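Local coordinates for reticulocyte binding protein (Streptococcus agalactiae COH1, PDB 3FAW) that probably hydrolyses alpha-1,6-glucosidic linkages in pullulan and related glucans as a secreted, cell-wall-anchored pullulanase, at residues A[273-278]-A[293-298]; A[314-319]-A[387-392]; A[371-376]-A[446-451]; A[452-457]-A[479-484]. All coordinates share one frame; numbering follows the deposited sequence.

All four contacts belong to the catalytic TIM barrel, where strands 269-273, 312-315, 385-390, 453-456 and 482-485 follow one another in chain order and side by side. Contact 1 ties the chain that leaves the first of these strands to helix 295-298. Contact 2 pairs the second with the third, and contact 4 the fourth with the fifth; their centres lie about 10 Å apart, and backbone bonds between strands 385-390 and 453-456 join them. Contact 3 sits in the surrounding helix layer, about 13 Å from contact 2 between centres, with its segments alternating with those of contact 2 along the chain. Backbone bonds of Ala-273 to Gln-314 and Leu-316 join contact 1 to contact 2, so the contacts span five adjacent strands of the eight.

Contact 1. Residues A[273-278]-A[293-298]; sequences AHVRDF and GTFAAF
Phe-278 and Phe-298 both hold CG anti to their own backbone N (chi1 -162° and -159°), which brings their rings together between the two segments. The side chains cross at about a right angle. CD2 of Phe-278 stands 3.3 Å above the Phe-298 ring plane, over its centre, yet the planes are inclined at 37°, so the pair is oblique. Along the edge of the Phe-298 ring lie the backbone of Val-275 and the methyl of Ala-273, whose CB is 4.1 Å from Phe-298 CZ. Val-275 CG1 rests 3.7 Å from Thr-294 C, while its other methyl turns toward the Phe-295 ring. Where the chains come nearest, Gly-293, with positive phi and no side chain, sets its CA 3.9 Å from Arg-276 CA. Thr-294 is the N-cap of helix 295-298, its OG1 accepting from Ala-297 N and also bonded to Gln-291. Phe-295 and Phe-298 continue onto Leu-375 of helix 367-381. Two waters supply the polar links. Water 2 donates to Gly-293 O and accepts from NH1 of Arg-276, whose NH2 makes a salt bridge with Asp-668. The carbonyls of Val-275 and Thr-294 are both acceptors and cannot bond each other; water 1, donating to Val-275 O at 2.6 Å and to Thr-294 O at 2.8 Å, joins the loop after the first barrel strand to the start of the helix.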
loop_
_atom_site.group_PDB
_atom_site.type_symbol
_atom_site.label_atom_id
_atom_site.label_comp_id
_atom_site.label_asym_id
_atom_site.label_seq_id
_atom_site.Cartn_x
_atom_site.Cartn_y
_atom_site.Cartn_z
ATOM N N ALA A 273 -9.203 -5.737 2.195
ATOM C CA ALA A 273 -9.948 -6.411 1.123
ATOM C C ALA A 273 -9.660 -5.847 -0.277
ATOM O O ALA A 273 -9.407 -4.651 -0.450
ATOM C CB ALA A 273 -11.448 -6.339 1.409
ATOM N N HIS A 274 -9.700 -6.736 -1.266
ATOM C CA HIS A 274 -9.664 -6.387 -2.685
ATOM C C HIS A 274 -11.118 -6.351 -3.199
ATOM O O HIS A 274 -11.914 -7.240 -2.886
ATOM C CB HIS A 274 -8.851 -7.453 -3.421
ATOM C CG HIS A 274 -8.530 -7.129 -4.844
ATOM N ND1 HIS A 274 -9.446 -7.266 -5.866
ATOM C CD2 HIS A 274 -7.376 -6.729 -5.426
ATOM C CE1 HIS A 274 -8.875 -6.939 -7.011
ATOM N NE2 HIS A 274 -7.618 -6.610 -6.772
ATOM N N VAL A 275 -11.457 -5.320 -3.973
ATOM C CA VAL A 275 -12.849 -5.072 -4.395
ATOM C C VAL A 275 -13.437 -6.200 -5.249
ATOM O O VAL A 275 -14.627 -6.513 -5.143
ATOM C CB VAL A 275 -12.978 -3.728 -5.155
ATOM C CG1 VAL A 275 -14.391 -3.542 -5.703
ATOM C CG2 VAL A 275 -12.608 -2.569 -4.241
ATOM N N ARG A 276 -12.601 -6.793 -6.096
ATOM C CA ARG A 276 -12.977 -7.976 -6.870
ATOM C C ARG A 276 -13.211 -9.184 -5.956
ATOM O O ARG A 276 -14.291 -9.784 -5.973
ATOM C CB ARG A 276 -11.888 -8.305 -7.896
ATOM C CG ARG A 276 -12.171 -9.519 -8.780
ATOM C CD ARG A 276 -13.308 -9.246 -9.738
ATOM N NE ARG A 276 -13.485 -10.330 -10.704
ATOM C CZ ARG A 276 -14.305 -10.290 -11.752
ATOM N NH1 ARG A 276 -15.043 -9.213 -12.006
ATOM N NH2 ARG A 276 -14.383 -11.336 -12.558
ATOM N N ASP A 277 -12.192 -9.523 -5.163
ATOM C CA ASP A 277 -12.225 -10.701 -4.280
ATOM C C ASP A 277 -13.503 -10.798 -3.460
ATOM O O ASP A 277 -14.090 -11.873 -3.326
ATOM C CB ASP A 277 -11.055 -10.672 -3.279
ATOM C CG ASP A 277 -9.693 -10.805 -3.939
ATOM O OD1 ASP A 277 -9.615 -10.966 -5.177
ATOM O OD2 ASP A 277 -8.689 -10.735 -3.197
ATOM N N PHE A 278 -13.912 -9.666 -2.897
ATOM C CA PHE A 278 -14.931 -9.636 -1.856
ATOM C C PHE A 278 -16.333 -10.008 -2.349
ATOM O O PHE A 278 -17.196 -10.322 -1.531
ATOM C CB PHE A 278 -14.956 -8.252 -1.191
ATOM C CG PHE A 278 -15.650 -8.218 0.153
ATOM C CD1 PHE A 278 -15.303 -9.111 1.161
ATOM C CD2 PHE A 278 -16.625 -7.262 0.421
ATOM C CE1 PHE A 278 -15.928 -9.070 2.399
ATOM C CE2 PHE A 278 -17.252 -7.213 1.658
ATOM C CZ PHE A 278 -16.898 -8.118 2.651
ATOM N N GLY A 293 -17.829 -7.880 -8.321
ATOM C CA GLY A 293 -16.497 -7.282 -8.296
ATOM C C GLY A 293 -16.451 -5.779 -8.513
ATOM O O GLY A 293 -15.429 -5.252 -8.944
ATOM N N THR A 294 -17.550 -5.095 -8.204
ATOM C CA THR A 294 -17.647 -3.644 -8.360
ATOM C C THR A 294 -17.828 -2.964 -7.004
ATOM O O THR A 294 -18.129 -3.625 -6.007
ATOM C CB THR A 294 -18.839 -3.251 -9.270
ATOM O OG1 THR A 294 -20.072 -3.658 -8.662
ATOM C CG2 THR A 294 -18.715 -3.892 -10.660
ATOM N N PHE A 295 -17.637 -1.641 -6.979
ATOM C CA PHE A 295 -17.912 -0.823 -5.790
ATOM C C PHE A 295 -19.352 -1.007 -5.312
ATOM O O PHE A 295 -19.605 -1.093 -4.109
ATOM C CB PHE A 295 -17.686 0.675 -6.074
ATOM C CG PHE A 295 -16.262 1.040 -6.423
ATOM C CD1 PHE A 295 -15.206 0.661 -5.604
ATOM C CD2 PHE A 295 -15.983 1.793 -7.559
ATOM C CE1 PHE A 295 -13.896 1.001 -5.923
ATOM C CE2 PHE A 295 -14.678 2.141 -7.879
ATOM C CZ PHE A 295 -13.633 1.745 -7.056
ATOM N N ALA A 296 -20.280 -1.054 -6.266
ATOM C CA ALA A 296 -21.713 -1.180 -5.984
ATOM C C ALA A 296 -22.086 -2.530 -5.358
ATOM O O ALA A 296 -22.995 -2.597 -4.528
ATOM C CB ALA A 296 -22.519 -0.950 -7.262
ATOM N N ALA A 297 -21.395 -3.598 -5.762
ATOM C CA ALA A 297 -21.599 -4.925 -5.166
ATOM C C ALA A 297 -20.999 -4.994 -3.756
ATOM O O ALA A 297 -21.614 -5.549 -2.836
ATOM C CB ALA A 297 -20.992 -6.012 -6.059
ATOM N N PHE A 298 -19.801 -4.432 -3.597
ATOM C CA PHE A 298 -19.117 -4.389 -2.295
ATOM C C PHE A 298 -20.040 -3.858 -1.193
ATOM O O PHE A 298 -20.063 -4.399 -0.087
ATOM C CB PHE A 298 -17.853 -3.519 -2.385
ATOM C CG PHE A 298 -16.833 -3.789 -1.300
ATOM C CD1 PHE A 298 -15.620 -4.394 -1.611
ATOM C CD2 PHE A 298 -17.074 -3.418 0.022
ATOM C CE1 PHE A 298 -14.664 -4.633 -0.626
ATOM C CE2 PHE A 298 -16.123 -3.658 1.017
ATOM C CZ PHE A 298 -14.914 -4.266 0.688
HETATM O O HOH W 1 -17.079 -5.880 -4.665
HETATM O O HOH W 2 -14.141 -6.216 -11.024
#

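Contact 2. Residues A[314-319]-A[387-392]; sequences QLLPVL and ILDVVY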
loop_
_atom_site.group_PDB
_atom_site.type_symbol
_atom_site.label_atom_id
_atom_site.label_comp_id
_atom_site.label_asym_id
_atom_site.label_seq_id
_atom_site.Cartn_x
_atom_site.Cartn_y
_atom_site.Cartn_z
ATOM N N GLN A 314 -9.744 -1.439 4.499
ATOM C CA GLN A 314 -8.644 -1.095 3.606
ATOM C C GLN A 314 -8.839 -1.737 2.238
ATOM O O GLN A 314 -8.969 -2.961 2.133
ATOM C CB GLN A 314 -7.318 -1.547 4.208
ATOM C CG GLN A 314 -6.092 -1.172 3.383
ATOM C CD GLN A 314 -4.801 -1.456 4.119
ATOM O OE1 GLN A 314 -4.582 -0.963 5.234
ATOM N NE2 GLN A 314 -3.934 -2.260 3.503
ATOM N N LEU A 315 -8.858 -0.913 1.193
ATOM C CA LEU A 315 -9.036 -1.404 -0.171
ATOM C C LEU A 315 -7.713 -1.437 -0.922
ATOM O O LEU A 315 -6.984 -0.443 -0.961
ATOM C CB LEU A 315 -10.031 -0.533 -0.941
ATOM C CG LEU A 315 -11.439 -0.430 -0.344
ATOM C CD1 LEU A 315 -12.260 0.577 -1.131
ATOM C CD2 LEU A 315 -12.130 -1.789 -0.308
ATOM N N LEU A 316 -7.415 -2.582 -1.529
ATOM C CA LEU A 316 -6.289 -2.691 -2.456
ATOM C C LEU A 316 -6.448 -1.652 -3.577
ATOM O O LEU A 316 -7.556 -1.154 -3.798
ATOM C CB LEU A 316 -6.170 -4.126 -3.009
ATOM C CG LEU A 316 -5.336 -5.072 -2.126
ATOM C CD1 LEU A 316 -6.125 -5.512 -0.887
ATOM C CD2 LEU A 316 -4.820 -6.284 -2.905
ATOM N N PRO A 317 -5.345 -1.309 -4.276
ATOM C CA PRO A 317 -5.317 -0.159 -5.184
ATOM C C PRO A 317 -6.539 0.029 -6.100
ATOM O O PRO A 317 -6.756 -0.751 -7.028
ATOM C CB PRO A 317 -4.047 -0.411 -6.008
ATOM C CG PRO A 317 -3.146 -1.071 -5.050
ATOM C CD PRO A 317 -4.039 -1.993 -4.254
ATOM N N VAL A 318 -7.326 1.067 -5.817
ATOM C CA VAL A 318 -8.486 1.422 -6.634
ATOM C C VAL A 318 -8.136 2.481 -7.689
ATOM O O VAL A 318 -8.932 2.746 -8.590
ATOM C CB VAL A 318 -9.690 1.905 -5.764
ATOM C CG1 VAL A 318 -10.114 0.816 -4.781
ATOM C CG2 VAL A 318 -9.362 3.196 -5.030
ATOM N N LEU A 319 -6.954 3.087 -7.583
ATOM C CA LEU A 319 -6.476 3.999 -8.634
ATOM C C LEU A 319 -6.058 3.214 -9.877
ATOM O O LEU A 319 -5.756 2.023 -9.793
ATOM C CB LEU A 319 -5.337 4.882 -8.127
ATOM C CG LEU A 319 -5.824 5.921 -7.105
ATOM C CD1 LEU A 319 -4.753 6.214 -6.089
ATOM C CD2 LEU A 319 -6.297 7.207 -7.780
ATOM N N ILE A 387 -9.844 3.082 4.156
ATOM C CA ILE A 387 -8.422 3.355 3.961
ATOM C C ILE A 387 -8.046 2.926 2.546
ATOM O O ILE A 387 -8.398 1.832 2.126
ATOM C CB ILE A 387 -7.537 2.576 4.971
ATOM C CG1 ILE A 387 -7.824 3.023 6.404
ATOM C CG2 ILE A 387 -6.050 2.759 4.644
ATOM C CD1 ILE A 387 -7.081 2.235 7.460
ATOM N N LEU A 388 -7.337 3.784 1.816
ATOM C CA LEU A 388 -6.902 3.459 0.452
ATOM C C LEU A 388 -5.439 3.031 0.397
ATOM O O LEU A 388 -4.554 3.724 0.893
ATOM C CB LEU A 388 -7.101 4.652 -0.489
ATOM C CG LEU A 388 -8.537 5.107 -0.762
ATOM C CD1 LEU A 388 -8.549 6.171 -1.851
ATOM C CD2 LEU A 388 -9.431 3.935 -1.145
ATOM N N ASP A 389 -5.205 1.882 -0.221
ATOM C CA ASP A 389 -3.868 1.425 -0.570
ATOM C C ASP A 389 -3.363 2.273 -1.742
ATOM O O ASP A 389 -4.054 2.400 -2.753
ATOM C CB ASP A 389 -3.931 -0.054 -0.961
ATOM C CG ASP A 389 -2.580 -0.723 -0.981
ATOM O OD1 ASP A 389 -1.555 -0.033 -1.135
ATOM O OD2 ASP A 389 -2.547 -1.960 -0.843
ATOM N N VAL A 390 -2.172 2.852 -1.595
ATOM C CA VAL A 390 -1.604 3.769 -2.593
ATOM C C VAL A 390 -0.153 3.399 -2.905
ATOM O O VAL A 390 0.585 2.965 -2.026
ATOM C CB VAL A 390 -1.682 5.248 -2.131
ATOM C CG1 VAL A 390 -3.128 5.706 -2.042
ATOM C CG2 VAL A 390 -0.968 5.442 -0.787
ATOM N N VAL A 391 0.242 3.594 -4.160
ATOM C CA VAL A 391 1.445 2.960 -4.715
ATOM C C VAL A 391 2.365 3.962 -5.423
ATOM O O VAL A 391 2.602 3.863 -6.628
ATOM C CB VAL A 391 1.055 1.837 -5.711
ATOM C CG1 VAL A 391 2.260 0.934 -6.012
ATOM C CG2 VAL A 391 -0.122 1.013 -5.176
ATOM N N TYR A 392 2.908 4.906 -4.661
ATOM C CA TYR A 392 3.763 5.960 -5.222
ATOM C C TYR A 392 5.218 5.523 -5.444
ATOM O O TYR A 392 5.996 6.262 -6.048
ATOM C CB TYR A 392 3.737 7.194 -4.325
ATOM C CG TYR A 392 2.355 7.762 -4.130
ATOM C CD1 TYR A 392 1.757 8.539 -5.117
ATOM C CD2 TYR A 392 1.641 7.524 -2.958
ATOM C CE1 TYR A 392 0.479 9.061 -4.944
ATOM C CE2 TYR A 392 0.365 8.047 -2.775
ATOM C CZ TYR A 392 -0.213 8.813 -3.772
ATOM O OH TYR A 392 -1.482 9.326 -3.594
HETATM O O HOH W 3 -4.288 -3.056 0.827
HETATM O O HOH W 4 -6.680 2.012 -2.752
HETATM O O HOH W 5 -4.439 2.965 -5.403
#
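Leu-315 is gripped from both of its backbone polar atoms: its N donates to Ile-387 O at 2.9 Å, and its O accepts from Asp-389 N at 3.0 Å, the parallel pattern of adjacent barrel strands. Beyond this pairing the carboxylate of Asp-389 takes over. Its CG is anti to the backbone N (chi1 -165°), laying the group alongside Pro-317, with OD2 3.7 Å from Pro-317 CD. Water 3 donates to Asp-389 OD2 at 2.6 Å and accepts from Gln-314 NE2; Tyr-346 also bonds OD2, and Arg-455 forms a salt bridge with OD1. Gln-314 OE1, by contrast, is buried near Ile-387 CG2 with no polar partner in the model. Water 5 donates to Asp-389 O at 2.7 Å and accepts a weak bond from Leu-319 N, bridging the segments. Packing completes the join: the tip of the Pro-317 ring, CG, meets Val-391 CG2 at 3.7 Å, and the Val-318 and Leu-388 side chains cross at about a right angle, Val-318 CG2 lying 4.0 Å from Leu-388 CD2. Gln-314 and Ile-387 point to one face, where they touch Ile-270. Leu-315 and Leu-388 point to the other, toward the helices of the TIM barrel; there Leu-388 packs on Val-451, Val-318 on Leu-372 of helix 367-381, and Leu-319 on Leu-445 of helix 432-449.

Contact 3. Residues A[371-376]-A[446-451]; sequences ELKQLI and TSEFKV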
loop_
_atom_site.group_PDB
_atom_site.type_symbol
_atom_site.label_atom_id
_atom_site.label_comp_id
_atom_site.label_asym_id
_atom_site.label_seq_id
_atom_site.Cartn_x
_atom_site.Cartn_y
_atom_site.Cartn_z
ATOM N N GLU A 371 -19.560 6.116 -8.007
ATOM C CA GLU A 371 -19.648 4.770 -7.434
ATOM C C GLU A 371 -18.756 4.557 -6.202
ATOM O O GLU A 371 -19.170 3.885 -5.259
ATOM C CB GLU A 371 -19.312 3.727 -8.496
ATOM C CG GLU A 371 -20.357 3.600 -9.590
ATOM C CD GLU A 371 -19.828 2.859 -10.799
ATOM O OE1 GLU A 371 -18.812 3.299 -11.376
ATOM O OE2 GLU A 371 -20.423 1.832 -11.171
ATOM N N LEU A 372 -17.543 5.114 -6.210
ATOM C CA LEU A 372 -16.652 5.001 -5.046
ATOM C C LEU A 372 -17.143 5.880 -3.891
ATOM O O LEU A 372 -17.096 5.471 -2.734
ATOM C CB LEU A 372 -15.199 5.344 -5.406
ATOM C CG LEU A 372 -14.174 5.197 -4.262
ATOM C CD1 LEU A 372 -14.202 3.784 -3.663
ATOM C CD2 LEU A 372 -12.761 5.549 -4.727
ATOM N N LYS A 373 -17.606 7.086 -4.208
ATOM C CA LYS A 373 -18.199 7.965 -3.202
ATOM C C LYS A 373 -19.397 7.315 -2.505
ATOM O O LYS A 373 -19.565 7.456 -1.294
ATOM C CB LYS A 373 -18.631 9.295 -3.828
ATOM C CG LYS A 373 -17.503 10.289 -4.093
ATOM C CD LYS A 373 -18.085 11.577 -4.645
ATOM C CE LYS A 373 -17.041 12.621 -4.953
ATOM N NZ LYS A 373 -17.670 13.978 -5.035
ATOM N N GLN A 374 -20.224 6.610 -3.271
ATOM C CA GLN A 374 -21.420 5.958 -2.733
ATOM C C GLN A 374 -21.050 4.804 -1.804
ATOM O O GLN A 374 -21.609 4.678 -0.713
ATOM C CB GLN A 374 -22.324 5.458 -3.867
ATOM C CG GLN A 374 -23.672 4.883 -3.405
ATOM C CD GLN A 374 -24.579 5.924 -2.767
ATOM O OE1 GLN A 374 -24.998 5.780 -1.617
ATOM N NE2 GLN A 374 -24.882 6.976 -3.511
ATOM N N LEU A 375 -20.111 3.967 -2.239
ATOM C CA LEU A 375 -19.571 2.905 -1.393
ATOM C C LEU A 375 -19.014 3.472 -0.078
ATOM O O LEU A 375 -19.262 2.919 0.988
ATOM C CB LEU A 375 -18.468 2.135 -2.133
ATOM C CG LEU A 375 -17.663 1.121 -1.312
ATOM C CD1 LEU A 375 -18.582 0.053 -0.729
ATOM C CD2 LEU A 375 -16.560 0.489 -2.153
ATOM N N ILE A 376 -18.271 4.574 -0.167
ATOM C CA ILE A 376 -17.645 5.193 1.009
ATOM C C ILE A 376 -18.698 5.798 1.951
ATOM O O ILE A 376 -18.581 5.690 3.170
ATOM C CB ILE A 376 -16.590 6.250 0.594
ATOM C CG1 ILE A 376 -15.359 5.551 0.004
ATOM C CG2 ILE A 376 -16.172 7.097 1.784
ATOM C CD1 ILE A 376 -14.316 6.494 -0.592
ATOM N N THR A 446 -8.385 12.582 -0.071
ATOM C CA THR A 446 -8.914 12.862 1.265
ATOM C C THR A 446 -10.146 13.763 1.212
ATOM O O THR A 446 -11.198 13.408 1.734
ATOM C CB THR A 446 -7.867 13.536 2.187
ATOM O OG1 THR A 446 -6.688 12.731 2.255
ATOM C CG2 THR A 446 -8.425 13.710 3.590
ATOM N N SER A 447 -10.006 14.927 0.584
ATOM C CA SER A 447 -11.056 15.941 0.608
ATOM C C SER A 447 -12.228 15.621 -0.332
ATOM O O SER A 447 -13.376 15.914 -0.001
ATOM C CB SER A 447 -10.479 17.330 0.294
ATOM O OG SER A 447 -9.945 17.382 -1.014
ATOM N N GLU A 448 -11.940 15.018 -1.486
ATOM C CA GLU A 448 -12.985 14.710 -2.473
ATOM C C GLU A 448 -13.779 13.450 -2.108
ATOM O O GLU A 448 -15.008 13.464 -2.130
ATOM C CB GLU A 448 -12.382 14.555 -3.875
ATOM C CG GLU A 448 -13.415 14.541 -5.001
ATOM C CD GLU A 448 -14.294 15.780 -5.005
ATOM O OE1 GLU A 448 -13.748 16.897 -4.904
ATOM O OE2 GLU A 448 -15.531 15.640 -5.103
ATOM N N PHE A 449 -13.077 12.365 -1.787
ATOM C CA PHE A 449 -13.732 11.088 -1.460
ATOM C C PHE A 449 -13.954 10.862 0.050
ATOM O O PHE A 449 -14.532 9.849 0.448
ATOM C CB PHE A 449 -12.954 9.925 -2.086
ATOM C CG PHE A 449 -13.006 9.904 -3.593
ATOM C CD1 PHE A 449 -14.059 9.287 -4.258
ATOM C CD2 PHE A 449 -12.008 10.511 -4.348
ATOM C CE1 PHE A 449 -14.112 9.266 -5.652
ATOM C CE2 PHE A 449 -12.053 10.497 -5.739
ATOM C CZ PHE A 449 -13.104 9.877 -6.393
ATOM N N LYS A 450 -13.519 11.822 0.872
ATOM C CA LYS A 450 -13.622 11.754 2.343
ATOM C C LYS A 450 -12.978 10.490 2.918
ATOM O O LYS A 450 -13.561 9.795 3.759
ATOM C CB LYS A 450 -15.076 11.896 2.812
ATOM C CG LYS A 450 -15.781 13.148 2.313
ATOM C CD LYS A 450 -15.102 14.435 2.756
ATOM C CE LYS A 450 -15.883 15.654 2.283
ATOM N NZ LYS A 450 -15.016 16.840 2.073
ATOM N N VAL A 451 -11.760 10.215 2.459
ATOM C CA VAL A 451 -11.012 9.035 2.874
ATOM C C VAL A 451 -10.474 9.223 4.298
ATOM O O VAL A 451 -10.051 10.319 4.679
ATOM C CB VAL A 451 -9.861 8.735 1.880
ATOM C CG1 VAL A 451 -8.972 7.618 2.391
ATOM C CG2 VAL A 451 -10.438 8.382 0.520
#
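Phe-449 and Glu-448 receive Lys-373 from across the gap between two helices. The lysine chain is extended beyond CG and does two jobs: near its root, CG lies 3.6 Å from Phe-449 CD1, and at its tip, NZ forms a salt bridge of 2.7 Å with Glu-448 OE2, using the anti lone pair of that oxygen. Glu-448 bends at chi2 (56°), curling its carboxylate round to the ammonium. Leu-372 covers one face of the Phe-449 ring, its CD2 4.0 Å from Phe-449 CD1. Ile-376 meets the backbone side of the same phenylalanine, with CG2 3.5 Å from Phe-449 O and CD1 4.0 Å from Phe-449 CB. This is packing between neighbouring helices, 367-381 and 432-449, in the layer that wraps the parallel strands of a TIM barrel. Ile-376 also touches Val-386, and Val-451 touches Leu-388, so both segments rest on strand 385-390. Through its other methyl, CD1, Leu-372 packs on Phe-295. The lysine has further partners: NZ donates to the carbonyls of Pro-246 and Leu-249. After Phe-449 the chain leaves helical geometry at Lys-450, which has positive phi, and Lys-450 NZ reaches back to donate to Ser-447 O at 2.8 Å.

Contact 4. Residues A[452-457]-A[479-484]; sequences DGFRFD and PNMIMI
Phe-454 and Met-483 lie side by side on adjacent parallel strands, 453-456 and 482-485, which with helix 464-477 form a beta-alpha-beta unit of the TIM barrel; residues 453-456 and 482-484 run 11° apart. Backbone bonds come first. Phe-454 N donates to Ile-482 O at 3.2 Å, Ile-484 N to Phe-454 O at 2.9 Å, and Phe-456 N to Ile-484 O at 2.8 Å; a weak bond from Ile-482 N to Asp-452 O precedes them. Water 6 donates to that same Asp-452 carbonyl and to Asn-480 O. The sulfur contacts are both Met-aromatic and both edge-on: Met-481 SD lies 3.8 Å from Phe-454 CD2, and Met-483 SD 3.8 Å from Phe-456 CE2. Met-483, extended beyond CG, runs beside Phe-454 and sets its CE 3.6 Å from Phe-454 CD2. This methionine and phenylalanine cluster lies on the helix side, where Ile-442 and Ala-474 pack on it. Apolar packing on the opposite face of the sheet is between Arg-455 CG and Ile-484 CG1, 3.5 Å apart. Beyond CG the arginine bends away, and its NH2 forms a salt bridge with Asp-457 OD1 at 2.8 Å, that oxygen lying 17° out of the guanidinium plane.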
loop_
_atom_site.group_PDB
_atom_site.type_symbol
_atom_site.label_atom_id
_atom_site.label_comp_id
_atom_site.label_asym_id
_atom_site.label_seq_id
_atom_site.Cartn_x
_atom_site.Cartn_y
_atom_site.Cartn_z
ATOM N N ASP A 452 -10.509 8.149 5.082
ATOM C CA ASP A 452 -10.189 8.226 6.508
ATOM C C ASP A 452 -8.758 7.797 6.828
ATOM O O ASP A 452 -8.299 7.964 7.955
ATOM C CB ASP A 452 -11.180 7.384 7.296
ATOM C CG ASP A 452 -12.608 7.779 7.012
ATOM O OD1 ASP A 452 -13.023 8.865 7.472
ATOM O OD2 ASP A 452 -13.301 7.012 6.311
ATOM N N GLY A 453 -8.062 7.251 5.838
ATOM C CA GLY A 453 -6.679 6.838 6.015
ATOM C C GLY A 453 -6.056 6.325 4.737
ATOM O O GLY A 453 -6.745 6.141 3.737
ATOM N N PHE A 454 -4.746 6.094 4.780
ATOM C CA PHE A 454 -3.991 5.607 3.625
ATOM C C PHE A 454 -2.970 4.552 4.040
ATOM O O PHE A 454 -2.379 4.645 5.126
ATOM C CB PHE A 454 -3.261 6.769 2.932
ATOM C CG PHE A 454 -4.183 7.778 2.312
ATOM C CD1 PHE A 454 -4.664 7.599 1.020
ATOM C CD2 PHE A 454 -4.578 8.902 3.024
ATOM C CE1 PHE A 454 -5.519 8.528 0.448
ATOM C CE2 PHE A 454 -5.434 9.829 2.464
ATOM C CZ PHE A 454 -5.910 9.643 1.175
ATOM N N ARG A 455 -2.769 3.557 3.175
ATOM C CA ARG A 455 -1.694 2.570 3.336
ATOM C C ARG A 455 -0.686 2.715 2.205
ATOM O O ARG A 455 -1.049 2.604 1.042
ATOM C CB ARG A 455 -2.223 1.128 3.340
ATOM C CG ARG A 455 -1.186 0.127 3.864
ATOM C CD ARG A 455 -1.066 -1.177 3.092
ATOM N NE ARG A 455 -0.508 -1.027 1.755
ATOM C CZ ARG A 455 0.197 -1.955 1.100
ATOM N NH1 ARG A 455 0.489 -3.133 1.634
ATOM N NH2 ARG A 455 0.636 -1.689 -0.116
ATOM N N PHE A 456 0.579 2.939 2.549
ATOM C CA PHE A 456 1.626 3.132 1.549
ATOM C C PHE A 456 2.360 1.829 1.213
ATOM O O PHE A 456 2.910 1.167 2.087
ATOM C CB PHE A 456 2.638 4.178 2.015
ATOM C CG PHE A 456 2.102 5.586 2.029
ATOM C CD1 PHE A 456 2.080 6.343 0.866
ATOM C CD2 PHE A 456 1.642 6.162 3.210
ATOM C CE1 PHE A 456 1.592 7.648 0.878
ATOM C CE2 PHE A 456 1.156 7.461 3.229
ATOM C CZ PHE A 456 1.130 8.205 2.066
ATOM N N ASP A 457 2.352 1.482 -0.070
ATOM C CA ASP A 457 3.095 0.343 -0.579
ATOM C C ASP A 457 4.577 0.714 -0.625
ATOM O O ASP A 457 4.938 1.801 -1.089
ATOM C CB ASP A 457 2.596 -0.026 -1.979
ATOM C CG ASP A 457 3.100 -1.379 -2.444
ATOM O OD1 ASP A 457 2.702 -2.417 -1.869
ATOM O OD2 ASP A 457 3.893 -1.402 -3.399
ATOM N N PRO A 479 -8.886 15.739 10.724
ATOM C CA PRO A 479 -8.235 15.577 12.030
ATOM C C PRO A 479 -8.100 14.131 12.533
ATOM O O PRO A 479 -7.201 13.851 13.327
ATOM C CB PRO A 479 -9.153 16.362 12.979
ATOM C CG PRO A 479 -9.806 17.363 12.130
ATOM C CD PRO A 479 -9.998 16.706 10.796
ATOM N N ASN A 480 -8.993 13.240 12.095
ATOM C CA ASN A 480 -8.959 11.826 12.487
ATOM C C ASN A 480 -8.138 10.931 11.543
ATOM O O ASN A 480 -8.127 9.705 11.694
ATOM C CB ASN A 480 -10.387 11.281 12.603
ATOM C CG ASN A 480 -11.160 11.882 13.773
ATOM O OD1 ASN A 480 -12.377 12.061 13.698
ATOM N ND2 ASN A 480 -10.460 12.187 14.857
ATOM N N MET A 481 -7.445 11.543 10.587
ATOM C CA MET A 481 -6.627 10.820 9.605
ATOM C C MET A 481 -5.656 9.843 10.266
ATOM O O MET A 481 -4.999 10.173 11.260
ATOM C CB MET A 481 -5.849 11.835 8.757
ATOM C CG MET A 481 -4.807 11.263 7.798
ATOM S SD MET A 481 -5.503 10.296 6.450
ATOM C CE MET A 481 -6.794 11.383 5.842
ATOM N N ILE A 482 -5.573 8.632 9.720
ATOM C CA ILE A 482 -4.511 7.702 10.104
ATOM C C ILE A 482 -3.779 7.200 8.870
ATOM O O ILE A 482 -4.369 7.050 7.804
ATOM C CB ILE A 482 -5.026 6.520 10.966
ATOM C CG1 ILE A 482 -6.021 5.644 10.199
ATOM C CG2 ILE A 482 -5.658 7.048 12.254
ATOM C CD1 ILE A 482 -6.359 4.346 10.937
ATOM N N MET A 483 -2.485 6.953 9.013
ATOM C CA MET A 483 -1.698 6.408 7.905
ATOM C C MET A 483 -0.829 5.257 8.375
ATOM O O MET A 483 -0.328 5.257 9.504
ATOM C CB MET A 483 -0.833 7.500 7.266
ATOM C CG MET A 483 -1.610 8.467 6.384
ATOM S SD MET A 483 -0.590 9.798 5.716
ATOM C CE MET A 483 -1.751 10.567 4.584
ATOM N N ILE A 484 -0.666 4.274 7.498
ATOM C CA ILE A 484 0.235 3.155 7.735
ATOM C C ILE A 484 0.983 2.823 6.439
ATOM O O ILE A 484 0.641 3.329 5.370
ATOM C CB ILE A 484 -0.526 1.909 8.253
ATOM C CG1 ILE A 484 -1.449 1.345 7.168
ATOM C CG2 ILE A 484 -1.346 2.256 9.493
ATOM C CD1 ILE A 484 -2.153 0.070 7.561
HETATM O O HOH W 6 -9.307 7.702 10.271
#